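Local coordinates for probable amino acid aminotransferase (Mycobacterium tuberculosis, PDB 6Q1S), which is a probable amino acid aminotransferase of the class IV family, modelled with 4'-deoxy-4'-aminopyridoxal-5'-phosphate and 2-oxoglutaric acid, at residues B[86-91]-B[120-125]; B[159-164]-B[171-176]; B[256-261]-B[281-286]; B[261-264]-B[268-271]. All blocks are in the same frame, centred on the assembly; numbering follows the deposited sequence.

Interaction 1. Residues B[86-91]-B[120-125]; sequences ADEGAL and GARRDG
Glu88 and Arg122 reach for each other from opposite directions and meet in a salt bridge, across backbones whose nearest CA atoms, those of these two residues, stay 13.5 Å apart. Both chains are nearly straight beyond CG, which lets the ends span that gap. The guanidinium grips end-on, yet both of its nitrogens close on a single oxygen: NH1 and NH2 of Arg122 each lie 3.0 Å from Glu88 OE2. The carboxylate carbon sits in the guanidinium plane, at its edge, while the two planes are turned 40° apart. Toward NH1, OE2 offers its syn lone pair. A weak third bond joins Arg122 NH1 to Glu88 OE1 at 3.5 Å.

Further polar partners fix both ends. Glu88 OE1 also takes a salt bridge from Arg39 NE, and Arg122 NH2 donates to the backbone oxygen of Met256, with NE bonded weakly to Thr257 O. The acid therefore lies between two arginines, an arrangement that would favour its ionised form.

Glu88 stands just before strand 89-96 of the antiparallel sheet, and Arg122 on helix 116-123, which leads into the mixed sheet; the salt bridge thus joins the loop leading into one sheet to a helix beside the other, in the two-sheet architecture of the class IV aminotransferase fold.

Interaction 2. Residues B[159-164]-B[171-176]; sequences MAVLRH and GDVIFV
A beta-alpha-beta crossover brings Val161 and Leu162 of helix 156-166 onto strand 172-176, the helix lying in the connection between two parallel neighbours of the mixed sheet, strands 126-132 and 172-176. The axes of the short segments come within 7.6 Å and their directions differ by 116°, so the helix runs athwart the strand. Val161 meets both Val173 and Phe175. Its CG1 lies 3.7 Å from Val173 CG2, the two valines crossing at about a right angle, and 3.6 Å from Phe175 CZ. The phenyl ring arrives from the opposite direction, and both methyls of Val161 come to CZ, from the same side of the ring plane, CG2 being likewise 3.6 Å from CZ of Phe175. Within the strand, Val173 CG1 sits over one face of the same ring, offset toward the rim.

Trp145 of the second subunit packs against Ala160 and Val161, while Arg163 forms a salt bridge with Asp61 of that subunit. The crossover is therefore also part of the dimer interface, and Met159 touches the bound 2-oxoglutaric acid.

Leu162 and Asp172 run alongside each other in the same direction, with Leu162 CD2 3.4 Å from Asp172 OD1. That oxygen is held by its own strand: its anti lone pair accepts the next backbone amide, Val173 N, at 2.7 Å.

Interaction 3. Residues B[256-261]-B[281-286]; sequences MTLAAR and ELVDAA. With AKG (2-oxoglutaric acid), chain H.
Val283 lays its two methyls across consecutive residues of strand 258-265, CG1 against Leu258 CB at 4.0 Å and CG2 against Ala259 CB at 3.8 Å. This is helix-on-sheet packing in the mixed sheet of the aminotransferase fold: residues 281-286 of helix 275-286 run almost antiparallel to 258-261, the axes of these segments 8.1 Å apart at their closest. With CG1 anti to the backbone N (chi1 -176°), the fork of Val283 opens toward both neighbours. That Leu258 and Ala259 both turn toward the helix, although adjacent, goes with the positive phi of Leu258 (64°), which departs from extended strand geometry.

At the end of its side chain, Leu258 CD1 passes 3.9 Å from Asp284 OD1, the two side chains crossing at about a right angle. That carboxylate oxygen makes a salt bridge with Arg39 NH1, while Leu258 also packs on Leu37 and on Arg39 itself.

Met256 and Thr257, just before Leu258, line the 2-oxoglutaric acid pocket, so the residues that meet the ligand directly precede those packed on the helix. Met256 bends at its last torsion to set CE 3.2 Å from O2 of the ligand. The same carboxylate oxygen accepts a hydrogen bond from Thr257 OG1 at 3.0 Å.

Interaction 4. Residues B[261-264]-B[268-271]; sequences RVHT and RRLP
Arg261 begins the contact by swinging its guanidinium over toward the chain beyond the hairpin turn: a bend at chi3 (59°) carries NH2 to 3.7 Å from Pro271 O, with Leu270 O farther off at the guanidinium edge. Next comes Val262, which lies side by side with Leu270; Leu270 CD1 is 4.2 Å from Val262 CG1 and only 3.4 Å from Val262 O.

At His263 the chain turns a corner, and its carbonyl takes the hydrogen bond between the two segments, from Leu270 N at 2.9 Å. The N-H points almost straight at the oxygen (176°), although the donor stands above the carbonyl plane. The imidazole plane is only 11° from that of the Arg269 guanidinium, and ND1 lies over one face of the guanidinium, 3.7 Å from Arg269 NH1. ND1 also shares a 2.6 Å hydrogen bond with Thr264 OG1, in the plane of the ring.

Thr264 then forms an antiparallel non-hydrogen-bonded pair with Arg269, its OG1 3.5 Å from Arg269 CG.

Strand 258-265 runs between strands 126-132 and 249-254 of the mixed sheet, and the short strand 268-269 pairs with its far end: Val262 packs on Ile250 and Leu252 of strand 249-254, His263 and Thr264 touch Ser127 of strand 126-132, and Arg268 makes a cation-pi contact with Phe245 of helix 241-245.

Interaction 1 closes first along the chain, then interaction 2; interactions 3 and 4 both start from strand 258-265 and share Arg261, with centres about 17 Å apart. Interactions 2, 3 and 4 reach the same mixed sheet, whereas interaction 1 connects it, through helix 116-123, with the antiparallel sheet. Interactions 1 and 3 are close, their centres about 10 Å apart, and also touch where Ala90 CB packs on Met256 SD. The centre of interaction 2 lies about 20 Å from those of both, yet it too holds a residue of the 2-oxoglutaric acid pocket. Interactions 2 and 3 thus contribute pocket residues from separate parts of the chain, while interaction 4 lies farther out.

Interaction 1. Residues B[86-91]-B[120-125]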
loop_
_atom_site.group_PDB
_atom_site.type_symbol
_atom_site.label_atom_id
_atom_site.label_comp_id
_atom_site.label_asym_id
_atom_site.label_seq_id
_atom_site.Cartn_x
_atom_site.Cartn_y
_atom_site.Cartn_z
ATOM N N ALA B 86 11.346 -3.063 -31.821
ATOM C CA ALA B 86 12.401 -2.101 -31.536
ATOM C C ALA B 86 11.956 -0.990 -30.596
ATOM O O ALA B 86 12.789 -0.169 -30.198
ATOM C CB ALA B 86 12.925 -1.485 -32.838
ATOM N N ASP B 87 10.677 -0.943 -30.235
ATOM C CA ASP B 87 10.205 0.066 -29.301
ATOM C C ASP B 87 10.760 -0.196 -27.908
ATOM O O ASP B 87 11.174 -1.309 -27.571
ATOM C CB ASP B 87 8.677 0.084 -29.239
ATOM C CG ASP B 87 8.041 0.482 -30.549
ATOM O OD1 ASP B 87 8.706 1.171 -31.353
ATOM O OD2 ASP B 87 6.871 0.109 -30.775
ATOM N N GLU B 88 10.761 0.852 -27.090
ATOM C CA GLU B 88 11.165 0.690 -25.706
ATOM C C GLU B 88 10.135 -0.158 -24.968
ATOM O O GLU B 88 8.967 -0.247 -25.360
ATOM C CB GLU B 88 11.336 2.048 -25.029
ATOM C CG GLU B 88 12.628 2.760 -25.403
ATOM C CD GLU B 88 12.691 4.181 -24.881
ATOM O OE1 GLU B 88 13.632 4.911 -25.258
ATOM O OE2 GLU B 88 11.804 4.569 -24.092
ATOM N N GLY B 89 10.583 -0.798 -23.888
ATOM C CA GLY B 89 9.724 -1.668 -23.123
ATOM C C GLY B 89 9.753 -1.315 -21.649
ATOM O O GLY B 89 10.709 -0.729 -21.141
ATOM N N ALA B 90 8.674 -1.684 -20.971
ATOM C CA ALA B 90 8.534 -1.496 -19.531
ATOM C C ALA B 90 8.699 -2.864 -18.882
ATOM O O ALA B 90 7.757 -3.661 -18.845
ATOM C CB ALA B 90 7.187 -0.867 -19.187
ATOM N N LEU B 91 9.897 -3.134 -18.373
ATOM C CA LEU B 91 10.213 -4.403 -17.733
ATOM C C LEU B 91 10.084 -4.247 -16.224
ATOM O O LEU B 91 10.677 -3.335 -15.637
ATOM C CB LEU B 91 11.623 -4.864 -18.110
ATOM C CG LEU B 91 12.013 -6.299 -17.755
ATOM C CD1 LEU B 91 12.856 -6.912 -18.861
ATOM C CD2 LEU B 91 12.771 -6.322 -16.443
ATOM N N GLY B 120 5.289 12.158 -23.972
ATOM C CA GLY B 120 4.911 13.541 -23.739
ATOM C C GLY B 120 5.660 14.159 -22.574
ATOM O O GLY B 120 6.064 15.323 -22.631
ATOM N N ALA B 121 5.859 13.387 -21.503
ATOM C CA ALA B 121 6.570 13.905 -20.338
ATOM C C ALA B 121 8.030 14.196 -20.662
ATOM O O ALA B 121 8.590 15.192 -20.190
ATOM C CB ALA B 121 6.460 12.919 -19.177
ATOM N N ARG B 122 8.667 13.334 -21.456
ATOM C CA ARG B 122 10.047 13.583 -21.863
ATOM C C ARG B 122 10.137 14.800 -22.774
ATOM O O ARG B 122 10.986 15.678 -22.579
ATOM C CB ARG B 122 10.617 12.353 -22.569
ATOM C CG ARG B 122 10.714 11.110 -21.707
ATOM C CD ARG B 122 11.474 10.016 -22.440
ATOM N NE ARG B 122 11.337 8.715 -21.793
ATOM C CZ ARG B 122 11.654 7.561 -22.370
ATOM N NH1 ARG B 122 12.127 7.546 -23.609
ATOM N NH2 ARG B 122 11.499 6.420 -21.711
ATOM N N ARG B 123 9.264 14.866 -23.780
ATOM C CA ARG B 123 9.333 15.923 -24.782
ATOM C C ARG B 123 8.787 17.242 -24.252
ATOM O O ARG B 123 9.419 18.293 -24.408
ATOM C CB ARG B 123 8.568 15.500 -26.035
ATOM C CG ARG B 123 8.774 16.402 -27.236
ATOM C CD ARG B 123 7.675 16.136 -28.240
ATOM N NE ARG B 123 6.387 16.016 -27.562
ATOM C CZ ARG B 123 5.316 15.427 -28.082
ATOM N NH1 ARG B 123 5.371 14.895 -29.295
ATOM N NH2 ARG B 123 4.190 15.363 -27.383
ATOM N N ASP B 124 7.614 17.208 -23.623
ATOM C CA ASP B 124 6.912 18.431 -23.253
ATOM C C ASP B 124 7.106 18.823 -21.796
ATOM O O ASP B 124 7.043 20.015 -21.477
ATOM C CB ASP B 124 5.413 18.282 -23.536
ATOM C CG ASP B 124 5.127 17.952 -24.987
ATOM O OD1 ASP B 124 5.911 18.380 -25.860
ATOM O OD2 ASP B 124 4.118 17.266 -25.254
ATOM N N GLY B 125 7.337 17.865 -20.912
ATOM C CA GLY B 125 7.385 18.158 -19.497
ATOM C C GLY B 125 6.031 17.962 -18.853
ATOM O O GLY B 125 5.085 17.444 -19.456
#

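Interaction 2. Residues B[159-164]-B[171-176]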
loop_
_atom_site.group_PDB
_atom_site.type_symbol
_atom_site.label_atom_id
_atom_site.label_comp_id
_atom_site.label_asym_id
_atom_site.label_seq_id
_atom_site.Cartn_x
_atom_site.Cartn_y
_atom_site.Cartn_z
ATOM N N MET B 159 -1.010 6.138 -6.539
ATOM C CA MET B 159 -1.836 6.338 -7.724
ATOM C C MET B 159 -2.993 7.288 -7.437
ATOM O O MET B 159 -3.377 8.085 -8.302
ATOM C CB MET B 159 -2.348 4.991 -8.231
ATOM C CG MET B 159 -1.240 3.998 -8.548
ATOM S SD MET B 159 -0.020 4.656 -9.701
ATOM C CE MET B 159 -1.076 5.139 -11.064
ATOM N N ALA B 160 -3.558 7.221 -6.230
ATOM C CA ALA B 160 -4.648 8.122 -5.867
ATOM C C ALA B 160 -4.171 9.568 -5.804
ATOM O O ALA B 160 -4.906 10.488 -6.182
ATOM C CB ALA B 160 -5.259 7.698 -4.532
ATOM N N VAL B 161 -2.944 9.788 -5.323
ATOM C CA VAL B 161 -2.388 11.137 -5.278
ATOM C C VAL B 161 -2.249 11.699 -6.687
ATOM O O VAL B 161 -2.514 12.884 -6.931
ATOM C CB VAL B 161 -1.042 11.129 -4.527
ATOM C CG1 VAL B 161 -0.248 12.389 -4.825
ATOM C CG2 VAL B 161 -1.275 10.988 -3.030
ATOM N N LEU B 162 -1.845 10.858 -7.641
ATOM C CA LEU B 162 -1.723 11.311 -9.022
ATOM C C LEU B 162 -3.090 11.615 -9.626
ATOM O O LEU B 162 -3.235 12.573 -10.391
ATOM C CB LEU B 162 -0.987 10.264 -9.855
ATOM C CG LEU B 162 0.521 10.163 -9.619
ATOM C CD1 LEU B 162 1.078 8.896 -10.249
ATOM C CD2 LEU B 162 1.230 11.393 -10.164
ATOM N N ARG B 163 -4.101 10.805 -9.299
ATOM C CA ARG B 163 -5.450 11.082 -9.783
ATOM C C ARG B 163 -6.010 12.354 -9.163
ATOM O O ARG B 163 -6.759 13.087 -9.819
ATOM C CB ARG B 163 -6.371 9.897 -9.489
ATOM C CG ARG B 163 -6.135 8.688 -10.381
ATOM C CD ARG B 163 -7.257 7.672 -10.229
ATOM N NE ARG B 163 -7.491 7.320 -8.832
ATOM C CZ ARG B 163 -6.875 6.329 -8.196
ATOM N NH1 ARG B 163 -5.988 5.577 -8.834
ATOM N NH2 ARG B 163 -7.150 6.083 -6.922
ATOM N N HIS B 164 -5.665 12.626 -7.902
ATOM C CA HIS B 164 -6.100 13.861 -7.256
ATOM C C HIS B 164 -5.555 15.081 -7.984
ATOM O O HIS B 164 -6.277 16.062 -8.194
ATOM C CB HIS B 164 -5.662 13.856 -5.789
ATOM C CG HIS B 164 -5.837 15.170 -5.093
ATOM N ND1 HIS B 164 -4.819 16.093 -4.982
ATOM C CD2 HIS B 164 -6.905 15.714 -4.461
ATOM C CE1 HIS B 164 -5.252 17.149 -4.318
ATOM N NE2 HIS B 164 -6.516 16.946 -3.992
ATOM N N GLY B 171 -0.076 17.250 -13.883
ATOM C CA GLY B 171 0.389 16.004 -14.455
ATOM C C GLY B 171 1.156 15.131 -13.486
ATOM O O GLY B 171 1.338 13.935 -13.732
ATOM N N ASP B 172 1.615 15.711 -12.383
ATOM C CA ASP B 172 2.358 14.957 -11.381
ATOM C C ASP B 172 2.300 15.718 -10.062
ATOM O O ASP B 172 1.617 16.742 -9.945
ATOM C CB ASP B 172 3.798 14.716 -11.842
ATOM C CG ASP B 172 4.338 13.375 -11.385
ATOM O OD1 ASP B 172 4.225 13.061 -10.182
ATOM O OD2 ASP B 172 4.886 12.638 -12.232
ATOM N N VAL B 173 3.026 15.217 -9.067
ATOM C CA VAL B 173 2.978 15.743 -7.709
ATOM C C VAL B 173 4.395 15.775 -7.158
ATOM O O VAL B 173 5.212 14.902 -7.467
ATOM C CB VAL B 173 2.056 14.893 -6.803
ATOM C CG1 VAL B 173 2.237 15.247 -5.332
ATOM C CG2 VAL B 173 0.608 15.063 -7.204
ATOM N N ILE B 174 4.690 16.798 -6.363
ATOM C CA ILE B 174 5.904 16.851 -5.562
ATOM C C ILE B 174 5.468 16.822 -4.105
ATOM O O ILE B 174 4.792 17.745 -3.633
ATOM C CB ILE B 174 6.747 18.097 -5.870
ATOM C CG1 ILE B 174 7.317 18.009 -7.288
ATOM C CG2 ILE B 174 7.872 18.238 -4.853
ATOM C CD1 ILE B 174 8.169 19.191 -7.679
ATOM N N PHE B 175 5.827 15.752 -3.401
ATOM C CA PHE B 175 5.456 15.609 -2.001
ATOM C C PHE B 175 6.303 16.529 -1.135
ATOM O O PHE B 175 7.529 16.577 -1.275
ATOM C CB PHE B 175 5.632 14.161 -1.547
ATOM C CG PHE B 175 4.443 13.290 -1.817
ATOM C CD1 PHE B 175 3.173 13.695 -1.440
ATOM C CD2 PHE B 175 4.594 12.070 -2.450
ATOM C CE1 PHE B 175 2.076 12.894 -1.684
ATOM C CE2 PHE B 175 3.499 11.265 -2.700
ATOM C CZ PHE B 175 2.237 11.678 -2.315
ATOM N N VAL B 176 5.653 17.250 -0.228
ATOM C CA VAL B 176 6.341 18.097 0.735
ATOM C C VAL B 176 5.998 17.591 2.126
ATOM O O VAL B 176 4.840 17.269 2.413
ATOM C CB VAL B 176 5.956 19.582 0.575
ATOM C CG1 VAL B 176 6.871 20.460 1.411
ATOM C CG2 VAL B 176 6.008 19.995 -0.890
#

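Interaction 3. Residues B[256-261]-B[281-286]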
loop_
_atom_site.group_PDB
_atom_site.type_symbol
_atom_site.label_atom_id
_atom_site.label_comp_id
_atom_site.label_asym_id
_atom_site.label_seq_id
_atom_site.Cartn_x
_atom_site.Cartn_y
_atom_site.Cartn_z
ATOM N N MET B 256 11.568 4.691 -16.021
ATOM C CA MET B 256 10.875 4.593 -17.303
ATOM C C MET B 256 10.626 5.959 -17.936
ATOM O O MET B 256 10.862 6.141 -19.134
ATOM C CB MET B 256 9.555 3.835 -17.128
ATOM C CG MET B 256 8.725 3.727 -18.395
ATOM S SD MET B 256 7.325 2.601 -18.223
ATOM C CE MET B 256 6.219 3.580 -17.214
ATOM N N THR B 257 10.141 6.926 -17.153
ATOM C CA THR B 257 9.896 8.266 -17.674
ATOM C C THR B 257 11.185 9.058 -17.869
ATOM O O THR B 257 11.179 10.063 -18.589
ATOM C CB THR B 257 8.953 9.026 -16.733
ATOM O OG1 THR B 257 7.878 8.166 -16.336
ATOM C CG2 THR B 257 8.369 10.252 -17.422
ATOM N N LEU B 258 12.284 8.613 -17.258
ATOM C CA LEU B 258 13.584 9.275 -17.332
ATOM C C LEU B 258 13.542 10.656 -16.689
ATOM O O LEU B 258 13.783 10.780 -15.486
ATOM C CB LEU B 258 14.078 9.360 -18.779
ATOM C CG LEU B 258 14.336 8.010 -19.455
ATOM C CD1 LEU B 258 15.155 8.197 -20.717
ATOM C CD2 LEU B 258 15.024 7.039 -18.503
ATOM N N ALA B 259 13.240 11.699 -17.457
ATOM C CA ALA B 259 13.284 13.060 -16.930
ATOM C C ALA B 259 12.128 13.870 -17.491
ATOM O O ALA B 259 12.042 14.075 -18.706
ATOM C CB ALA B 259 14.619 13.736 -17.261
ATOM N N ALA B 260 11.254 14.337 -16.604
ATOM C CA ALA B 260 10.133 15.204 -16.953
ATOM C C ALA B 260 10.326 16.523 -16.216
ATOM O O ALA B 260 10.145 16.588 -14.995
ATOM C CB ALA B 260 8.797 14.557 -16.588
ATOM N N ARG B 261 10.701 17.565 -16.950
ATOM C CA ARG B 261 10.911 18.866 -16.333
ATOM C C ARG B 261 9.584 19.457 -15.873
ATOM O O ARG B 261 8.567 19.351 -16.563
ATOM C CB ARG B 261 11.597 19.827 -17.300
ATOM C CG ARG B 261 12.239 21.014 -16.595
ATOM C CD ARG B 261 12.870 21.989 -17.565
ATOM N NE ARG B 261 11.891 22.507 -18.514
ATOM C CZ ARG B 261 11.221 23.640 -18.336
ATOM N NH1 ARG B 261 10.343 24.046 -19.242
ATOM N NH2 ARG B 261 11.435 24.368 -17.248
ATOM N N GLU B 281 19.944 14.862 -21.883
ATOM C CA GLU B 281 21.106 14.110 -22.342
ATOM C C GLU B 281 21.887 13.522 -21.174
ATOM O O GLU B 281 22.439 12.422 -21.288
ATOM C CB GLU B 281 22.004 15.008 -23.190
ATOM C CG GLU B 281 21.296 15.625 -24.384
ATOM C CD GLU B 281 22.158 16.634 -25.115
ATOM O OE1 GLU B 281 22.937 16.222 -26.000
ATOM O OE2 GLU B 281 22.063 17.839 -24.797
ATOM N N LEU B 282 21.945 14.237 -20.046
ATOM C CA LEU B 282 22.622 13.706 -18.867
ATOM C C LEU B 282 21.911 12.469 -18.336
ATOM O O LEU B 282 22.556 11.522 -17.867
ATOM C CB LEU B 282 22.712 14.778 -17.782
ATOM C CG LEU B 282 23.621 15.976 -18.056
ATOM C CD1 LEU B 282 23.811 16.793 -16.788
ATOM C CD2 LEU B 282 24.957 15.512 -18.604
ATOM N N VAL B 283 20.578 12.462 -18.389
ATOM C CA VAL B 283 19.839 11.283 -17.957
ATOM C C VAL B 283 19.970 10.182 -18.999
ATOM O O VAL B 283 19.943 8.990 -18.665
ATOM C CB VAL B 283 18.367 11.643 -17.680
ATOM C CG1 VAL B 283 17.611 10.436 -17.137
ATOM C CG2 VAL B 283 18.282 12.806 -16.705
ATOM N N ASP B 284 20.121 10.556 -20.272
ATOM C CA ASP B 284 20.312 9.565 -21.326
ATOM C C ASP B 284 21.600 8.782 -21.110
ATOM O O ASP B 284 21.626 7.553 -21.245
ATOM C CB ASP B 284 20.308 10.246 -22.695
ATOM C CG ASP B 284 18.918 10.666 -23.131
ATOM O OD1 ASP B 284 17.935 10.124 -22.582
ATOM O OD2 ASP B 284 18.804 11.533 -24.024
ATOM N N ALA B 285 22.692 9.481 -20.793
ATOM C CA ALA B 285 23.948 8.797 -20.514
ATOM C C ALA B 285 23.916 8.053 -19.185
ATOM O O ALA B 285 24.695 7.114 -18.998
ATOM C CB ALA B 285 25.108 9.792 -20.527
ATOM N N ALA B 286 23.035 8.447 -18.264
ATOM C CA ALA B 286 22.969 7.785 -16.966
ATOM C C ALA B 286 22.477 6.348 -17.102
ATOM O O ALA B 286 23.078 5.419 -16.548
ATOM C CB ALA B 286 22.068 8.577 -16.020
HETATM C C1 AKG H . 6.421 5.663 -14.320
HETATM O O1 AKG H . 5.611 6.570 -14.604
HETATM O O2 AKG H . 7.488 5.507 -14.952
HETATM C C2 AKG H . 6.114 4.757 -13.216
HETATM O O5 AKG H . 6.906 4.627 -12.296
HETATM C C3 AKG H . 4.812 3.990 -13.211
HETATM C C4 AKG H . 3.740 4.813 -12.506
HETATM C C5 AKG H . 2.466 4.802 -13.314
HETATM O O3 AKG H . 2.405 4.057 -14.316
HETATM O O4 AKG H . 1.523 5.542 -12.956
#

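Interaction 4. Residues B[261-264]-B[268-271]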
loop_
_atom_site.group_PDB
_atom_site.type_symbol
_atom_site.label_atom_id
_atom_site.label_comp_id
_atom_site.label_asym_id
_atom_site.label_seq_id
_atom_site.Cartn_x
_atom_site.Cartn_y
_atom_site.Cartn_z
ATOM N N ARG B 261 10.701 17.565 -16.950
ATOM C CA ARG B 261 10.911 18.866 -16.333
ATOM C C ARG B 261 9.584 19.457 -15.873
ATOM O O ARG B 261 8.567 19.351 -16.563
ATOM C CB ARG B 261 11.597 19.827 -17.300
ATOM C CG ARG B 261 12.239 21.014 -16.595
ATOM C CD ARG B 261 12.870 21.989 -17.565
ATOM N NE ARG B 261 11.891 22.507 -18.514
ATOM C CZ ARG B 261 11.221 23.640 -18.336
ATOM N NH1 ARG B 261 10.343 24.046 -19.242
ATOM N NH2 ARG B 261 11.435 24.368 -17.248
ATOM N N VAL B 262 9.600 20.082 -14.698
ATOM C CA VAL B 262 8.420 20.744 -14.155
ATOM C C VAL B 262 8.430 22.177 -14.681
ATOM O O VAL B 262 9.166 23.031 -14.184
ATOM C CB VAL B 262 8.403 20.702 -12.625
ATOM C CG1 VAL B 262 7.213 21.480 -12.079
ATOM C CG2 VAL B 262 8.386 19.262 -12.131
ATOM N N HIS B 263 7.606 22.442 -15.696
ATOM C CA HIS B 263 7.500 23.782 -16.256
ATOM C C HIS B 263 6.481 24.648 -15.528
ATOM O O HIS B 263 6.513 25.874 -15.676
ATOM C CB HIS B 263 7.144 23.712 -17.748
ATOM C CG HIS B 263 5.863 22.993 -18.041
ATOM N ND1 HIS B 263 4.633 23.465 -17.639
ATOM C CD2 HIS B 263 5.623 21.840 -18.709
ATOM C CE1 HIS B 263 3.690 22.632 -18.040
ATOM N NE2 HIS B 263 4.264 21.636 -18.692
ATOM N N THR B 264 5.587 24.039 -14.752
ATOM C CA THR B 264 4.574 24.765 -13.996
ATOM C C THR B 264 4.423 24.085 -12.644
ATOM O O THR B 264 4.128 22.888 -12.581
ATOM C CB THR B 264 3.231 24.789 -14.735
ATOM O OG1 THR B 264 3.436 25.230 -16.084
ATOM C CG2 THR B 264 2.256 25.725 -14.042
ATOM N N ARG B 268 1.991 28.236 -11.024
ATOM C CA ARG B 268 2.951 29.281 -11.357
ATOM C C ARG B 268 3.985 28.725 -12.330
ATOM O O ARG B 268 4.686 27.760 -12.008
ATOM C CB ARG B 268 3.634 29.795 -10.091
ATOM C CG ARG B 268 2.679 30.187 -8.974
ATOM C CD ARG B 268 3.454 30.445 -7.696
ATOM N NE ARG B 268 4.778 30.989 -7.982
ATOM C CZ ARG B 268 5.722 31.178 -7.067
ATOM N NH1 ARG B 268 5.497 30.864 -5.799
ATOM N NH2 ARG B 268 6.898 31.676 -7.424
ATOM N N ARG B 269 4.086 29.328 -13.511
ATOM C CA ARG B 269 5.050 28.849 -14.492
ATOM C C ARG B 269 6.468 29.229 -14.092
ATOM O O ARG B 269 6.724 30.329 -13.596
ATOM C CB ARG B 269 4.758 29.390 -15.889
ATOM C CG ARG B 269 3.582 28.734 -16.585
ATOM C CD ARG B 269 3.549 29.136 -18.046
ATOM N NE ARG B 269 3.596 27.958 -18.910
ATOM C CZ ARG B 269 4.716 27.331 -19.264
ATOM N NH1 ARG B 269 4.660 26.267 -20.053
ATOM N NH2 ARG B 269 5.890 27.758 -18.818
ATOM N N LEU B 270 7.393 28.298 -14.311
ATOM C CA LEU B 270 8.813 28.342 -14.008
ATOM C C LEU B 270 9.615 28.578 -15.282
ATOM O O LEU B 270 9.333 27.959 -16.315
ATOM C CB LEU B 270 9.261 27.033 -13.360
ATOM C CG LEU B 270 8.458 26.622 -12.126
ATOM C CD1 LEU B 270 8.914 25.272 -11.603
ATOM C CD2 LEU B 270 8.558 27.686 -11.050
ATOM N N PRO B 271 10.604 29.467 -15.253
ATOM C CA PRO B 271 11.358 29.766 -16.473
ATOM C C PRO B 271 12.221 28.592 -16.915
ATOM O O PRO B 271 12.611 27.729 -16.125
ATOM C CB PRO B 271 12.216 30.969 -16.073
ATOM C CG PRO B 271 12.373 30.834 -14.588
ATOM C CD PRO B 271 11.084 30.238 -14.094
#